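Local coordinates for protein chorismate mutase (Helicobacter pylori, PDB 6AL9) that probably catalyses the rearrangement of chorismate to prephenate, working as a helical dimer of the type II chorismate mutase family, at residues Arg30-Ile33 with Ala34-Ala38; Lys81-Arg84 with Lys85-Asn89. All coordinates share one frame; numbering follows the deposited sequence.

Contact 1: residues Arg30-Ile33 with Ala34-Ala38; sequences RLEI and ALKIA. With PHB (p-hydroxybenzoic acid), chain E; PYR (pyruvic acid), chain D.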
loop_
_atom_site.group_PDB
_atom_site.type_symbol
_atom_site.label_atom_id
_atom_site.label_comp_id
_atom_site.label_asym_id
_atom_site.label_seq_id
_atom_site.Cartn_x
_atom_site.Cartn_y
_atom_site.Cartn_z
ATOM N N ARG B 30 -9.384 -5.071 -0.425
ATOM C CA ARG B 30 -9.213 -5.058 1.030
ATOM C C ARG B 30 -10.241 -4.171 1.694
ATOM O O ARG B 30 -10.671 -4.422 2.823
ATOM C CB ARG B 30 -7.790 -4.647 1.432
ATOM C CG ARG B 30 -7.444 -4.941 2.880
ATOM C CD ARG B 30 -6.171 -4.194 3.276
ATOM N NE ARG B 30 -5.482 -4.778 4.420
ATOM C CZ ARG B 30 -5.880 -4.642 5.682
ATOM N NH1 ARG B 30 -6.945 -3.897 5.982
ATOM N NH2 ARG B 30 -5.196 -5.215 6.664
ATOM N N LEU B 31 -10.671 -3.145 0.983
ATOM C CA LEU B 31 -11.789 -2.353 1.460
ATOM C C LEU B 31 -13.133 -3.076 1.334
ATOM O O LEU B 31 -14.020 -2.874 2.140
ATOM C CB LEU B 31 -11.829 -1.028 0.696
ATOM C CG LEU B 31 -10.628 -0.139 0.934
ATOM C CD1 LEU B 31 -10.942 1.242 0.376
ATOM C CD2 LEU B 31 -10.306 -0.112 2.437
ATOM N N GLU B 32 -13.300 -3.910 0.315
ATOM C CA GLU B 32 -14.547 -4.671 0.179
ATOM C C GLU B 32 -14.694 -5.672 1.333
ATOM O O GLU B 32 -15.777 -5.827 1.910
ATOM C CB GLU B 32 -14.617 -5.358 -1.187
ATOM C CG GLU B 32 -15.599 -6.524 -1.279
ATOM C CD GLU B 32 -17.074 -6.129 -1.357
ATOM O OE1 GLU B 32 -17.387 -4.910 -1.495
ATOM O OE2 GLU B 32 -17.924 -7.071 -1.283
ATOM N N ILE B 33 -13.588 -6.325 1.684
ATOM C CA ILE B 33 -13.567 -7.207 2.848
ATOM C C ILE B 33 -13.811 -6.454 4.136
ATOM O O ILE B 33 -14.532 -6.920 4.994
ATOM C CB ILE B 33 -12.255 -8.009 2.972
ATOM C CG1 ILE B 33 -12.116 -8.960 1.798
ATOM C CG2 ILE B 33 -12.266 -8.859 4.243
ATOM C CD1 ILE B 33 -10.744 -9.552 1.687
ATOM N N ALA B 34 -13.205 -5.287 4.270
ATOM C CA ALA B 34 -13.406 -4.462 5.454
ATOM C C ALA B 34 -14.853 -3.974 5.545
ATOM O O ALA B 34 -15.363 -3.739 6.634
ATOM C CB ALA B 34 -12.438 -3.275 5.443
ATOM N N LEU B 35 -15.488 -3.785 4.398
ATOM C CA LEU B 35 -16.899 -3.426 4.373
ATOM C C LEU B 35 -17.715 -4.555 4.999
ATOM O O LEU B 35 -18.558 -4.303 5.869
ATOM C CB LEU B 35 -17.393 -3.176 2.941
ATOM C CG LEU B 35 -18.878 -2.769 2.838
ATOM C CD1 LEU B 35 -19.223 -1.596 3.747
ATOM C CD2 LEU B 35 -19.223 -2.430 1.400
ATOM N N LYS B 36 -17.452 -5.788 4.550
ATOM C CA LYS B 36 -18.145 -6.943 5.097
ATOM C C LYS B 36 -17.936 -7.060 6.605
ATOM O O LYS B 36 -18.896 -7.320 7.337
ATOM C CB LYS B 36 -17.701 -8.215 4.407
ATOM C CG LYS B 36 -18.203 -8.319 2.980
ATOM C CD LYS B 36 -17.237 -9.115 2.109
ATOM C CE LYS B 36 -17.935 -10.206 1.327
ATOM N NZ LYS B 36 -17.319 -10.341 -0.020
ATOM N N ILE B 37 -16.702 -6.840 7.078
ATOM C CA ILE B 37 -16.422 -6.918 8.504
ATOM C C ILE B 37 -17.189 -5.855 9.268
ATOM O O ILE B 37 -17.754 -6.135 10.316
ATOM C CB ILE B 37 -14.919 -6.790 8.816
ATOM C CG1 ILE B 37 -14.166 -8.067 8.427
ATOM C CG2 ILE B 37 -14.684 -6.534 10.303
ATOM C CD1 ILE B 37 -12.688 -7.828 8.225
ATOM N N ALA B 38 -17.206 -4.634 8.756
ATOM C CA ALA B 38 -17.898 -3.548 9.446
ATOM C C ALA B 38 -19.332 -3.888 9.696
ATOM O O ALA B 38 -19.854 -3.605 10.771
ATOM C CB ALA B 38 -17.843 -2.280 8.620
HETATM C "C1'" PHB E . -8.183 -4.365 8.719
HETATM O "O1'" PHB E . -7.177 -5.095 8.596
HETATM O "O2'" PHB E . -9.038 -4.267 7.807
HETATM C C1 PHB E . -8.356 -3.595 9.998
HETATM C C2 PHB E . -9.097 -2.408 10.039
HETATM C C3 PHB E . -9.245 -1.709 11.238
HETATM C C4 PHB E . -8.651 -2.203 12.398
HETATM C C5 PHB E . -7.917 -3.389 12.358
HETATM C C6 PHB E . -7.768 -4.083 11.162
HETATM O O4 PHB E . -8.775 -1.535 13.576
HETATM C C PYR D . -11.112 -6.111 11.934
HETATM O O PYR D . -11.120 -5.924 13.174
HETATM O OXT PYR D . -10.716 -7.208 11.469
HETATM C CA PYR D . -11.581 -5.026 11.050
HETATM O O3 PYR D . -12.242 -4.103 11.511
HETATM C CB PYR D . -11.254 -5.052 9.585
#

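Contact 2: residues Lys81-Arg84 with Lys85-Asn89; sequences KISR and KFQEN. With PYR (pyruvic acid), chain D; PHB (p-hydroxybenzoic acid), chain E.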
loop_
_atom_site.group_PDB
_atom_site.type_symbol
_atom_site.label_atom_id
_atom_site.label_comp_id
_atom_site.label_asym_id
_atom_site.label_seq_id
_atom_site.Cartn_x
_atom_site.Cartn_y
_atom_site.Cartn_z
ATOM N N LYS B 81 -5.504 3.347 8.733
ATOM C CA LYS B 81 -6.268 4.614 8.651
ATOM C C LYS B 81 -7.273 4.624 7.515
ATOM O O LYS B 81 -8.425 4.958 7.726
ATOM C CB LYS B 81 -5.361 5.845 8.524
ATOM C CG LYS B 81 -4.748 6.230 9.856
ATOM C CD LYS B 81 -4.041 7.573 9.827
ATOM C CE LYS B 81 -3.207 7.775 11.096
ATOM N NZ LYS B 81 -1.919 8.479 10.793
ATOM N N ILE B 82 -6.826 4.284 6.312
ATOM C CA ILE B 82 -7.730 4.243 5.193
ATOM C C ILE B 82 -8.896 3.275 5.443
ATOM O O ILE B 82 -10.051 3.616 5.251
ATOM C CB ILE B 82 -7.021 3.796 3.926
ATOM C CG1 ILE B 82 -6.161 4.929 3.367
ATOM C CG2 ILE B 82 -8.049 3.366 2.882
ATOM C CD1 ILE B 82 -5.200 4.427 2.311
ATOM N N SER B 83 -8.568 2.069 5.870
ATOM C CA SER B 83 -9.571 1.045 6.187
ATOM C C SER B 83 -10.553 1.438 7.301
ATOM O O SER B 83 -11.757 1.190 7.181
ATOM C CB SER B 83 -8.861 -0.265 6.536
ATOM O OG SER B 83 -9.788 -1.303 6.796
ATOM N N ARG B 84 -10.030 2.044 8.366
ATOM C CA ARG B 84 -10.831 2.488 9.516
ATOM C C ARG B 84 -11.829 3.574 9.135
ATOM O O ARG B 84 -13.020 3.461 9.429
ATOM C CB ARG B 84 -9.928 3.059 10.618
ATOM C CG ARG B 84 -9.990 2.339 11.940
ATOM C CD ARG B 84 -9.148 3.049 12.994
ATOM N NE ARG B 84 -7.802 2.505 12.991
ATOM C CZ ARG B 84 -6.684 3.222 12.842
ATOM N NH1 ARG B 84 -6.736 4.549 12.713
ATOM N NH2 ARG B 84 -5.500 2.610 12.831
ATOM N N LYS B 85 -11.330 4.647 8.526
ATOM C CA LYS B 85 -12.189 5.733 8.047
ATOM C C LYS B 85 -13.269 5.217 7.076
ATOM O O LYS B 85 -14.430 5.627 7.141
ATOM C CB LYS B 85 -11.349 6.820 7.367
ATOM C CG LYS B 85 -10.827 7.901 8.326
ATOM C CD LYS B 85 -9.443 8.449 7.969
ATOM C CE LYS B 85 -9.326 8.779 6.474
ATOM N NZ LYS B 85 -8.390 9.892 6.125
ATOM N N PHE B 86 -12.877 4.322 6.176
ATOM C CA PHE B 86 -13.801 3.794 5.191
ATOM C C PHE B 86 -14.968 3.057 5.873
ATOM O O PHE B 86 -16.143 3.293 5.542
ATOM C CB PHE B 86 -13.057 2.882 4.217
ATOM C CG PHE B 86 -13.962 2.064 3.349
ATOM C CD1 PHE B 86 -14.732 2.667 2.377
ATOM C CD2 PHE B 86 -14.040 0.689 3.510
ATOM C CE1 PHE B 86 -15.569 1.913 1.583
ATOM C CE2 PHE B 86 -14.870 -0.069 2.712
ATOM C CZ PHE B 86 -15.630 0.538 1.751
ATOM N N GLN B 87 -14.629 2.190 6.835
ATOM C CA GLN B 87 -15.606 1.411 7.599
ATOM C C GLN B 87 -16.568 2.315 8.385
ATOM O O GLN B 87 -17.789 2.091 8.393
ATOM C CB GLN B 87 -14.897 0.466 8.572
ATOM C CG GLN B 87 -14.339 -0.795 7.942
ATOM C CD GLN B 87 -13.506 -1.623 8.918
ATOM O OE1 GLN B 87 -12.367 -1.290 9.208
ATOM N NE2 GLN B 87 -14.066 -2.706 9.403
ATOM N N GLU B 88 -15.999 3.326 9.038
ATOM C CA GLU B 88 -16.777 4.345 9.753
ATOM C C GLU B 88 -17.780 5.003 8.840
ATOM O O GLU B 88 -18.952 5.096 9.181
ATOM C CB GLU B 88 -15.867 5.439 10.334
ATOM C CG GLU B 88 -14.825 4.940 11.330
ATOM C CD GLU B 88 -15.403 4.501 12.671
ATOM O OE1 GLU B 88 -16.635 4.572 12.880
ATOM O OE2 GLU B 88 -14.613 4.055 13.525
ATOM N N ASN B 89 -17.316 5.483 7.691
ATOM C CA ASN B 89 -18.180 6.180 6.765
ATOM C C ASN B 89 -19.228 5.264 6.231
ATOM O O ASN B 89 -20.369 5.632 6.199
ATOM C CB ASN B 89 -17.393 6.784 5.629
ATOM C CG ASN B 89 -16.518 7.924 6.088
ATOM O OD1 ASN B 89 -16.956 8.816 6.829
ATOM N ND2 ASN B 89 -15.269 7.902 5.659
HETATM C C PYR D . -11.112 -6.111 11.934
HETATM O O PYR D . -11.120 -5.924 13.174
HETATM O OXT PYR D . -10.716 -7.208 11.469
HETATM C CA PYR D . -11.581 -5.026 11.050
HETATM O O3 PYR D . -12.242 -4.103 11.511
HETATM C CB PYR D . -11.254 -5.052 9.585
HETATM C "C1'" PHB E . -8.183 -4.365 8.719
HETATM O "O1'" PHB E . -7.177 -5.095 8.596
HETATM O "O2'" PHB E . -9.038 -4.267 7.807
HETATM C C1 PHB E . -8.356 -3.595 9.998
HETATM C C2 PHB E . -9.097 -2.408 10.039
HETATM C C3 PHB E . -9.245 -1.709 11.238
HETATM C C4 PHB E . -8.651 -2.203 12.398
HETATM C C5 PHB E . -7.917 -3.389 12.358
HETATM C C6 PHB E . -7.768 -4.083 11.162
HETATM O O4 PHB E . -8.775 -1.535 13.576
#

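Contact 1: residues Arg30-Ile33 with Ala34-Ala38
Arg30, whose carbonyl O accepts the N-H of Ala34, carries the flat group of this helical segment. Its guanidinium meets p-hydroxybenzoic acid at the edge, with the carboxylate oxygen O1' near the guanidinium plane. Arg30 NH2 donates to O1' of that ligand over 2.8 Å, though the bond is bent, with 138° at the hydrogen. The extended chain of Arg30, its CG anti to the backbone N (chi1 -166°), carries the guanidinium to the ligand, while NE forms a salt bridge with Asp20 of the second subunit; the two acidic partners probably restrain its rotation. Further along, Ile33 and Ile37 meet branch against tip, Ile33 CG2 lying 4.1 Å from Ile37 CD1. The same CD1 approaches the methyl carbon CB of pyruvate to 3.4 Å, an apolar touch on the small ligand. On another side of the helix Glu32 OE2 makes a long salt bridge of 3.6 Å to Lys36 NZ, while Glu32 OE1 is engaged by Lys65 and His66 of the second subunit. This part of helix 9-41 packs on helix 69-93 through Leu31, Ala34 and Leu35, and on the second subunit through Ile33, which meets its Ile16, and again through Leu31 and Leu35.

Contact 2: residues Lys81-Arg84 with Lys85-Asn89
Ser83 and Gln87, one helical turn apart, form the close-packed part of this contact. Gln87 N donates to Ser83 O, and Gln87 CG rests 3.3 Å from that same oxygen. With its CG placed beside the backbone N (chi1 -79°) and its chain extended beyond that, Gln87 brings its amide past Ser83 to the ligands. There the two ends of the amide have different neighbours: NE2 gives a nearly straight bond to pyruvate O3 (3.1 Å, 166° at the hydrogen), whereas OE1 lies 3.6 Å from ring carbon C2 of p-hydroxybenzoic acid. Ser83 OG donates over 3.2 Å to carboxylate oxygen O2' of p-hydroxybenzoic acid. Phe86, on another side, packs on Leu31 and meets His66 of the second subunit edge-to-face.

The outer side is looser. Lys85 runs its bent aliphatic chain past the carbonyl of Lys81, CD coming within 3.6 Å of Lys81 O, before its end leads away; both lysines are exposed. Between these extremes stand Arg84 and Glu88. The guanidinium of Arg84 has O4 of p-hydroxybenzoic acid near its plane at an edge, 4.2 Å from NE, a distant neighbour rather than a hydrogen-bond partner; its NH2 forms a salt bridge with Glu52. Glu88 uses OE2 to accept the N-H of Ile46. Ser83 and Gln87, both bonded to ligands, form part of a pocket consistent with the all-helical AroQ (type II) chorismate mutase fold, to which the second subunit here contributes Arg13, bonded to pyruvate.

Overall arrangement
Both contacts are helical runs of some two and a half turns held by i to i+4 backbone bonds, and show how two helices share one pocket. Contact 1, on helix 9-41, is the more buried; contact 2, on helix 69-93, is buried where it faces helix 9-41 and the ligands but exposed at its lysines. They meet directly, Ala34 CB lying 3.6 Å from Ser83 OG. Their chemistry divides accordingly: residues 30-38 supply a cation for one ligand, an apolar tip for the other and charged links to the second subunit, whereas residues 81-89 offer the ligands a hydroxyl and an amide, pair Arg84 with Glu52 and let Glu88 accept the backbone N-H of Ile46, within the chain.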